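Local coordinates for protein putative oxidoreductase (Mycobacterium avium, PDB 3QHA) that is a putative oxidoreductase of the 3-hydroxyisobutyrate dehydrogenase type that probably uses NAD or NADP to oxidise or reduce its substrate, at residues V127-S132 and T145-D150. Sequence-based numbering, arbitrary orientation.
Sequences VDAPVS and TMVGAD
The flat carboxylate of Asp-128 is a worked example of a side chain fitted against glycine: Gly-148 CA lies toward one of its faces, about 40° out of the plane and 3.1 Å from Asp-128 OD1, on a residue with no side chain. Gly-148 O sits nearer the carboxylate plane and also comes within 3.1 Å of Asp-128 OD1, an acceptor-acceptor approach probably offset by the donors Gly-175 N to OD1 and Thr-178 OG1 to OD2. CD and CG of the Pro-130 ring approach Met-146 O obliquely, CD at 3.3 Å. Pro-130 O accepts two bonds from the strand opposite: Met-146 N lies nearly in line with the carbonyl at 3.1 Å, whereas Thr-145 OG1, also 3.1 Å from Pro-130 O, donates from above the carbonyl plane, 53° out of it. Thr-145 reaches this place because OG1 stands anti to its backbone N (chi1 -174°).

Here the NAD-binding Rossmann domain of the 6-phosphogluconate dehydrogenase family carries strand 143-148 antiparallel beside strand 125-132, whose other neighbour, strand 100-103, is parallel. Gly-148 N to Asp-128 O (2.7 Å) is short and nearly straight, its return bond from Asp-128 N weak. The strand is interrupted at Ala-129 and Pro-130, though Pro-130 O still accepts from Met-146 N, and pairing resumes at Val-131 and Thr-145, a non-hydrogen-bonded pair.

On the face toward helix 151-164, Val-127 packs tightly, CG1 at 3.3 Å from Val-147 CG1 and CG2 against Ala-149 CB, while Ala-129 CB rests near Val-147 CG2; Val-153 meets Val-127, and Phe-161 meets Ala-129 and Val-147. Across the sheet, Met-146 and Pro-130 meet helix 176-204, and Met-146 also touches Val-215 of the second subunit.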
# COMPACT_ATOMS: atom_id res chain seq x y z
N VAL B 127 -7.80 28.49 2.33
CA VAL B 127 -8.12 27.08 2.16
C VAL B 127 -6.86 26.25 2.42
O VAL B 127 -5.80 26.54 1.86
CB VAL B 127 -8.62 26.82 0.73
CG1 VAL B 127 -8.53 25.34 0.38
CG2 VAL B 127 -10.05 27.34 0.55
N ASP B 128 -6.96 25.24 3.28
CA ASP B 128 -5.87 24.26 3.41
C ASP B 128 -6.18 23.08 2.51
O ASP B 128 -7.21 22.43 2.66
CB ASP B 128 -5.62 23.83 4.87
CG ASP B 128 -6.86 23.33 5.58
OD1 ASP B 128 -7.97 23.82 5.26
OD2 ASP B 128 -6.73 22.46 6.46
N ALA B 129 -5.29 22.84 1.55
CA ALA B 129 -5.51 21.85 0.52
C ALA B 129 -4.25 21.01 0.31
O ALA B 129 -3.67 21.02 -0.77
CB ALA B 129 -5.91 22.54 -0.79
N PRO B 130 -3.82 20.29 1.37
CA PRO B 130 -2.68 19.39 1.20
C PRO B 130 -2.92 18.37 0.09
O PRO B 130 -4.07 18.03 -0.20
CB PRO B 130 -2.58 18.69 2.57
CG PRO B 130 -3.91 18.91 3.22
CD PRO B 130 -4.34 20.26 2.75
N VAL B 131 -1.83 17.91 -0.51
CA VAL B 131 -1.89 17.01 -1.65
C VAL B 131 -1.13 15.70 -1.39
O VAL B 131 -0.38 15.58 -0.41
CB VAL B 131 -1.33 17.68 -2.92
CG1 VAL B 131 -2.11 18.95 -3.23
CG2 VAL B 131 0.16 17.97 -2.77
N SER B 132 -1.35 14.74 -2.29
CA SER B 132 -0.86 13.37 -2.20
C SER B 132 -1.22 12.72 -3.56
O SER B 132 -2.25 13.09 -4.12
CB SER B 132 -1.59 12.64 -1.06
OG SER B 132 -1.16 11.29 -0.90
N THR B 145 -6.24 15.79 -3.55
CA THR B 145 -6.16 16.91 -2.62
C THR B 145 -7.33 16.88 -1.64
O THR B 145 -8.45 16.53 -2.01
CB THR B 145 -6.11 18.27 -3.35
OG1 THR B 145 -5.89 19.31 -2.39
CG2 THR B 145 -7.39 18.54 -4.12
N MET B 146 -7.04 17.23 -0.39
CA MET B 146 -8.01 17.18 0.69
C MET B 146 -8.18 18.59 1.22
O MET B 146 -7.26 19.15 1.80
CB MET B 146 -7.50 16.26 1.79
CG MET B 146 -7.40 14.81 1.37
SD MET B 146 -6.14 13.92 2.30
CE MET B 146 -4.65 14.50 1.49
N VAL B 147 -9.36 19.15 1.01
CA VAL B 147 -9.55 20.60 1.07
C VAL B 147 -10.41 21.02 2.26
O VAL B 147 -11.56 20.59 2.39
CB VAL B 147 -10.21 21.10 -0.23
CG1 VAL B 147 -10.36 22.61 -0.21
CG2 VAL B 147 -9.39 20.65 -1.43
N GLY B 148 -9.85 21.85 3.14
CA GLY B 148 -10.62 22.53 4.17
C GLY B 148 -11.03 23.89 3.66
O GLY B 148 -10.18 24.71 3.33
N ALA B 149 -12.34 24.14 3.57
CA ALA B 149 -12.84 25.38 2.98
C ALA B 149 -14.30 25.62 3.32
O ALA B 149 -15.05 24.68 3.56
CB ALA B 149 -12.66 25.34 1.47
N ASP B 150 -14.68 26.90 3.34
CA ASP B 150 -16.09 27.27 3.42
C ASP B 150 -16.78 26.84 2.13
O ASP B 150 -16.17 26.87 1.05
CB ASP B 150 -16.26 28.77 3.65
CG ASP B 150 -15.81 29.21 5.04
OD1 ASP B 150 -15.97 28.42 6.00
OD2 ASP B 150 -15.29 30.34 5.17